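Local coordinates for protein adenylation domain (Streptomyces sp., PDB 5N9X) that is an adenylation domain of the ANL superfamily of AMP-binding enzymes, with adenosine-5'-triphosphate and threonine bound, at residues 42-45 and 46-50; 244-248 and 249-253. One frame throughout, in Å; residues are numbered along the deposited sequence.

Interaction 1: 42-45 and 46-50; sequences EKIS and YGLLH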
ATOM      1  N   GLU A  42      20.309 -16.306   5.369  1.00 43.68           N
ATOM      2  CA  GLU A  42      20.663 -15.591   6.579  1.00 43.18           C
ATOM      3  C   GLU A  42      19.463 -15.497   7.514  1.00 40.30           C
ATOM      4  O   GLU A  42      18.345 -15.174   7.088  1.00 29.46           O
ATOM      5  CB  GLU A  42      21.210 -14.202   6.246  1.00 37.40           C
ATOM      6  CG  GLU A  42      21.384 -13.314   7.461  1.00 37.27           C
ATOM      7  CD  GLU A  42      22.010 -11.968   7.126  1.00 51.22           C
ATOM      8  OE1 GLU A  42      21.596 -11.326   6.128  1.00 49.17           O
ATOM      9  OE2 GLU A  42      22.948 -11.568   7.858  1.00 47.60           O
ATOM     10  N   LYS A  43      19.707 -15.801   8.786  1.00 34.22           N
ATOM     11  CA  LYS A  43      18.676 -15.704   9.802  1.00 29.36           C
ATOM     12  C   LYS A  43      19.150 -14.873  10.960  1.00 31.76           C
ATOM     13  O   LYS A  43      20.206 -15.135  11.532  1.00 41.39           O
ATOM     14  CB  LYS A  43      18.250 -17.084  10.299  1.00 29.28           C
ATOM     15  CG  LYS A  43      17.264 -17.777   9.375  1.00 38.26           C
ATOM     16  CD  LYS A  43      17.122 -19.253   9.715  1.00 31.38           C
ATOM     17  CE  LYS A  43      15.848 -19.813   9.106  1.00 34.74           C
ATOM     18  NZ  LYS A  43      15.884 -21.298   9.036  1.00 46.39           N
ATOM     19  N   ILE A  44      18.368 -13.860  11.305  1.00 26.40           N
ATOM     20  CA  ILE A  44      18.634 -13.117  12.515  1.00 20.82           C
ATOM     21  C   ILE A  44      17.531 -13.390  13.528  1.00 21.90           C
ATOM     22  O   ILE A  44      16.327 -13.296  13.220  1.00 19.02           O
ATOM     23  CB  ILE A  44      18.745 -11.603  12.263  1.00 20.78           C
ATOM     24  CG1 ILE A  44      19.725 -11.325  11.134  1.00 27.55           C
ATOM     25  CG2 ILE A  44      19.182 -10.901  13.504  1.00 20.86           C
ATOM     26  CD1 ILE A  44      19.073 -11.162   9.796  1.00 33.39           C
ATOM     27  N   SER A  45      17.972 -13.740  14.732  1.00 15.55           N
ATOM     28  CA  SER A  45      17.111 -13.930  15.884  1.00 14.55           C
ATOM     29  C   SER A  45      16.551 -12.618  16.413  1.00 15.98           C
ATOM     30  O   SER A  45      17.204 -11.573  16.326  1.00 17.19           O
ATOM     31  CB  SER A  45      17.881 -14.640  16.996  1.00 14.24           C
ATOM     32  OG  SER A  45      18.642 -13.717  17.743  1.00 21.95           O
ATOM     33  N   TYR A  46      15.343 -12.688  16.960  1.00 14.59           N
ATOM     34  CA  TYR A  46      14.734 -11.569  17.662  1.00 15.92           C
ATOM     35  C   TYR A  46      15.706 -10.953  18.666  1.00 14.86           C
ATOM     36  O   TYR A  46      15.991  -9.760  18.592  1.00 19.92           O
ATOM     37  CB  TYR A  46      13.457 -12.024  18.360  1.00 15.54           C
ATOM     38  CG  TYR A  46      12.224 -11.893  17.499  1.00 18.80           C
ATOM     39  CD1 TYR A  46      11.491 -10.708  17.471  1.00 15.33           C
ATOM     40  CD2 TYR A  46      11.794 -12.958  16.711  1.00 15.44           C
ATOM     41  CE1 TYR A  46      10.365 -10.597  16.678  1.00 18.08           C
ATOM     42  CE2 TYR A  46      10.683 -12.859  15.922  1.00 12.66           C
ATOM     43  CZ  TYR A  46       9.963 -11.682  15.902  1.00 16.55           C
ATOM     44  OH  TYR A  46       8.838 -11.584  15.106  1.00 17.52           O
ATOM     45  N   GLY A  47      16.239 -11.776  19.566  1.00 20.05           N
ATOM     46  CA  GLY A  47      17.260 -11.349  20.517  1.00 18.44           C
ATOM     47  C   GLY A  47      18.396 -10.510  19.941  1.00 18.45           C
ATOM     48  O   GLY A  47      18.755  -9.474  20.521  1.00 18.03           O
ATOM     49  N   LEU A  48      18.960 -10.934  18.809  1.00 19.24           N
ATOM     50  CA  LEU A  48      20.093 -10.203  18.221  1.00 28.60           C
ATOM     51  C   LEU A  48      19.651  -8.939  17.467  1.00 20.12           C
ATOM     52  O   LEU A  48      20.329  -7.908  17.530  1.00 23.66           O
ATOM     53  CB  LEU A  48      20.921 -11.131  17.308  1.00 26.75           C
ATOM     54  CG  LEU A  48      22.038 -10.461  16.481  1.00 34.11           C
ATOM     55  CD1 LEU A  48      23.250 -10.004  17.313  1.00 23.60           C
ATOM     56  CD2 LEU A  48      22.491 -11.395  15.320  1.00 30.19           C
ATOM     57  N   LEU A  49      18.522  -9.016  16.766  1.00 19.80           N
ATOM     58  CA  LEU A  49      17.905  -7.824  16.184  1.00 15.68           C
ATOM     59  C   LEU A  49      17.630  -6.766  17.273  1.00 15.91           C
ATOM     60  O   LEU A  49      17.937  -5.582  17.094  1.00 14.61           O
ATOM     61  CB  LEU A  49      16.613  -8.193  15.436  1.00 13.63           C
ATOM     62  CG  LEU A  49      15.888  -7.073  14.661  1.00 14.88           C
ATOM     63  CD1 LEU A  49      16.863  -6.167  13.860  1.00 14.16           C
ATOM     64  CD2 LEU A  49      14.774  -7.602  13.762  1.00 13.37           C
ATOM     65  N   HIS A  50      17.084  -7.204  18.408  1.00 14.67           N
ATOM     66  CA  HIS A  50      16.827  -6.299  19.516  1.00 13.80           C
ATOM     67  C   HIS A  50      18.102  -5.626  20.019  1.00 20.75           C
ATOM     68  O   HIS A  50      18.124  -4.414  20.249  1.00 19.81           O
ATOM     69  CB  HIS A  50      16.142  -7.019  20.668  1.00 16.11           C
ATOM     70  CG  HIS A  50      15.693  -6.093  21.752  1.00 22.51           C
ATOM     71  ND1 HIS A  50      16.372  -5.953  22.946  1.00 24.04           N
ATOM     72  CD2 HIS A  50      14.647  -5.233  21.810  1.00 18.08           C
ATOM     73  CE1 HIS A  50      15.750  -5.061  23.698  1.00 23.79           C
ATOM     74  NE2 HIS A  50      14.701  -4.609  23.032  1.00 22.92           N
TER
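At S45 the chain passes directly from strand 42-45 into helix 46-50, the two short axes diverging by 75° and S45 O receiving the backbone N of L49 at 2.9 Å as the first helical bond. That bond is almost straight, 177° at the hydrogen. S45 also occupies the N-cap position and uses its side chain: OG accepts the N-H of L48 at 3.0 Å. Its first torsion (chi1 83°) sets OG between the backbone N and the carbonyl carbon, turned toward the first turn of the helix. The same N-H makes only a weak, sharply bent bond to S45 O, so the hydroxyl is its principal acceptor. S45 OG also lies 3.5 Å from L48 CB.

An apolar contact flanks this polar junction. I44 offers its CG2 branch, anti to the backbone N, to L48 CD2 at 3.8 Å, the two side chains meeting at a slant, and to L49 CB at 4.2 Å. Y46 departs in another direction, packing on F24 and A27 of helix 20-30 and bonding through OH to A226 O, while L49 leans on A83 and L86 of helix 79-90.

The chemistry is that of a classic helix N-cap: the serine side chain stands in for a missing preceding-turn carbonyl, supplying the first turn's N-H of L48 with an acceptor where strand becomes helix.

Interaction 2: 244-248 and 249-253; sequences RVVRD and RGITV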
ATOM      1  N   ARG A 244       8.317 -19.240  -6.514  1.00 18.00           N
ATOM      2  CA  ARG A 244       9.124 -20.353  -6.040  1.00 20.42           C
ATOM      3  C   ARG A 244       9.652 -20.095  -4.631  1.00 22.40           C
ATOM      4  O   ARG A 244       9.638 -20.983  -3.779  1.00 23.37           O
ATOM      5  CB  ARG A 244      10.245 -20.646  -7.042  1.00 20.75           C
ATOM      6  CG  ARG A 244       9.834 -21.728  -8.036  1.00 28.22           C
ATOM      7  CD  ARG A 244      10.100 -21.391  -9.511  1.00 28.21           C
ATOM      8  NE  ARG A 244      11.478 -21.598  -9.933  1.00 24.37           N
ATOM      9  CZ  ARG A 244      11.868 -21.755 -11.198  1.00 29.69           C
ATOM     10  NH1 ARG A 244      10.988 -21.755 -12.191  1.00 22.15           N
ATOM     11  NH2 ARG A 244      13.150 -21.928 -11.472  1.00 28.77           N
ATOM     12  N   VAL A 245      10.058 -18.863  -4.368  1.00 26.45           N
ATOM     13  CA  VAL A 245      10.448 -18.465  -3.022  1.00 24.50           C
ATOM     14  C   VAL A 245       9.284 -18.604  -2.038  1.00 19.45           C
ATOM     15  O   VAL A 245       9.454 -19.064  -0.899  1.00 16.33           O
ATOM     16  CB  VAL A 245      10.962 -17.017  -3.009  1.00 31.70           C
ATOM     17  CG1 VAL A 245      11.089 -16.500  -1.575  1.00 28.13           C
ATOM     18  CG2 VAL A 245      12.281 -16.926  -3.758  1.00 19.03           C
ATOM     19  N   VAL A 246       8.092 -18.227  -2.485  1.00 20.47           N
ATOM     20  CA  VAL A 246       6.918 -18.287  -1.619  1.00 16.75           C
ATOM     21  C   VAL A 246       6.647 -19.718  -1.119  1.00 23.31           C
ATOM     22  O   VAL A 246       6.339 -19.931   0.060  1.00 18.56           O
ATOM     23  CB  VAL A 246       5.674 -17.737  -2.333  1.00 23.24           C
ATOM     24  CG1 VAL A 246       4.386 -18.208  -1.662  1.00 17.22           C
ATOM     25  CG2 VAL A 246       5.755 -16.214  -2.415  1.00 22.09           C
ATOM     26  N   ARG A 247       6.778 -20.700  -2.008  1.00 29.34           N
ATOM     27  CA  ARG A 247       6.679 -22.095  -1.601  1.00 22.08           C
ATOM     28  C   ARG A 247       7.877 -22.461  -0.739  1.00 20.99           C
ATOM     29  O   ARG A 247       7.716 -22.858   0.420  1.00 20.79           O
ATOM     30  CB  ARG A 247       6.582 -23.019  -2.819  1.00 25.27           C
ATOM     31  CG  ARG A 247       6.820 -24.492  -2.516  1.00 21.87           C
ATOM     32  CD  ARG A 247       8.004 -25.005  -3.308  1.00 22.94           C
ATOM     33  NE  ARG A 247       7.643 -25.319  -4.684  1.00 26.35           N
ATOM     34  CZ  ARG A 247       8.455 -25.153  -5.723  1.00 28.84           C
ATOM     35  NH1 ARG A 247       9.678 -24.668  -5.542  1.00 34.23           N
ATOM     36  NH2 ARG A 247       8.042 -25.452  -6.946  1.00 33.06           N
ATOM     37  N   ASP A 248       9.073 -22.288  -1.292  1.00 18.12           N
ATOM     38  CA  ASP A 248      10.297 -22.717  -0.610  1.00 21.80           C
ATOM     39  C   ASP A 248      10.597 -22.065   0.755  1.00 26.85           C
ATOM     40  O   ASP A 248      11.130 -22.733   1.634  1.00 30.91           O
ATOM     41  CB  ASP A 248      11.519 -22.538  -1.538  1.00 17.05           C
ATOM     42  CG  ASP A 248      11.443 -23.409  -2.799  1.00 24.86           C
ATOM     43  OD1 ASP A 248      10.997 -24.568  -2.661  1.00 35.04           O
ATOM     44  OD2 ASP A 248      11.873 -22.989  -3.902  1.00 26.46           O
ATOM     45  N   ARG A 249      10.282 -20.786   0.946  1.00 28.35           N
ATOM     46  CA  ARG A 249      10.526 -20.160   2.241  1.00 20.26           C
ATOM     47  C   ARG A 249       9.320 -20.355   3.168  1.00 20.01           C
ATOM     48  O   ARG A 249       9.302 -19.845   4.288  1.00 16.58           O
ATOM     49  CB  ARG A 249      10.852 -18.673   2.075  1.00 24.23           C
ATOM     50  CG  ARG A 249      12.201 -18.404   1.434  1.00 20.40           C
ATOM     51  CD  ARG A 249      13.342 -19.070   2.196  1.00 28.63           C
ATOM     52  NE  ARG A 249      14.591 -19.039   1.426  1.00 41.63           N
ATOM     53  CZ  ARG A 249      15.759 -19.552   1.832  1.00 45.92           C
ATOM     54  NH1 ARG A 249      15.866 -20.140   3.018  1.00 31.05           N
ATOM     55  NH2 ARG A 249      16.833 -19.476   1.048  1.00 43.30           N
ATOM     56  N   GLY A 250       8.317 -21.099   2.688  1.00 26.48           N
ATOM     57  CA  GLY A 250       7.195 -21.552   3.512  1.00 20.01           C
ATOM     58  C   GLY A 250       6.243 -20.475   4.008  1.00 23.49           C
ATOM     59  O   GLY A 250       5.691 -20.571   5.101  1.00 20.72           O
ATOM     60  N   ILE A 251       6.055 -19.441   3.197  1.00 20.68           N
ATOM     61  CA  ILE A 251       5.225 -18.308   3.572  1.00 16.59           C
ATOM     62  C   ILE A 251       3.780 -18.689   3.911  1.00 12.34           C
ATOM     63  O   ILE A 251       3.128 -19.435   3.180  1.00 16.75           O
ATOM     64  CB  ILE A 251       5.275 -17.259   2.448  1.00 20.86           C
ATOM     65  CG1 ILE A 251       6.644 -16.576   2.492  1.00 14.85           C
ATOM     66  CG2 ILE A 251       4.163 -16.230   2.585  1.00 14.24           C
ATOM     67  CD1 ILE A 251       7.168 -16.265   1.168  1.00 27.18           C
ATOM     68  N   THR A 252       3.298 -18.192   5.044  1.00 11.27           N
ATOM     69  CA  THR A 252       1.931 -18.449   5.487  1.00 12.62           C
ATOM     70  C   THR A 252       1.021 -17.211   5.305  1.00 13.73           C
ATOM     71  O   THR A 252      -0.204 -17.335   5.236  1.00 13.54           O
ATOM     72  CB  THR A 252       1.905 -18.901   6.973  1.00 16.94           C
ATOM     73  OG1 THR A 252       2.397 -17.848   7.803  1.00 14.49           O
ATOM     74  CG2 THR A 252       2.782 -20.136   7.184  1.00 15.15           C
ATOM     75  N   VAL A 253       1.618 -16.023   5.250  1.00 13.89           N
ATOM     76  CA  VAL A 253       0.846 -14.792   5.107  1.00 15.57           C
ATOM     77  C   VAL A 253       1.375 -13.966   3.940  1.00 14.42           C
ATOM     78  O   VAL A 253       2.408 -13.301   4.050  1.00 15.40           O
ATOM     79  CB  VAL A 253       0.867 -13.932   6.398  1.00 13.90           C
ATOM     80  CG1 VAL A 253       0.049 -12.655   6.197  1.00 10.37           C
ATOM     81  CG2 VAL A 253       0.328 -14.739   7.592  1.00 13.22           C
TER
HETATM   82  O   HOH W   1       3.739 -20.566   0.559  1.00 20.29           O
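R247, whose carbonyl oxygen receives G250 N across the contact, holds its guanidinium with the carboxylate carbon CG of D248 at the edge and in plane. In this salt bridge R247 NH1 bonds D248 OD1 at 3.2 Å, approaching from above the carboxylate plane; a second bond, to OD2, is weak.

Just after this pair the helix ends in a Schellman motif. R249 N still makes a regular bond to V245 O, but G250 takes the chain out of the helical path with a positive phi (68°), while two N-H groups bond back into the last turn. G250 N reaches R247 O at 2.9 Å from well above the carbonyl plane, whereas I251 N meets V246 O at 3.2 Å in the plane of V246's own carbonyl. V246 O takes a second bond from a water at 2.7 Å, which also donates to I251 O and so bridges the two residues.

The apolar contact expected of the motif joins the same two positions: I251 CD1 lies 3.5 Å from V246 CA and 3.9 Å from V246 CG2, the side chains crossing at about a right angle. On another side of the turn R249, bent at chi2 (-56°), lays CG 3.7 Å from V245 CG1 and carries its guanidinium on to a salt bridge with D41.

V246 and I251 both pack on L204 of strand 202-205, V246 also touches L275, and T252 leads the chain by backbone bonds to R202 and Y280 into strand 253-256.

Overall arrangement
Interaction 1 closes before interaction 2 opens along the chain, and both belong to the AMP-binding enzyme region, on the same side of the chain's centre. Their centres are 20 Å apart and their nearest atoms about 6 Å, without touching. A four-stranded mixed sheet relates them: strand 42-45 forms one margin, and strand 202-205, on which interaction 2 packs, forms the other. Through D41, the residue preceding strand 42-45, R249 ties the end of one contact to the start of the other. The two are complementary examples of helix capping, one at the N-terminus of helix 46-62 after an edge strand, the other at the C-terminus of helix 239-248, delivering the chain to strand 253-256 of the large mixed sheet.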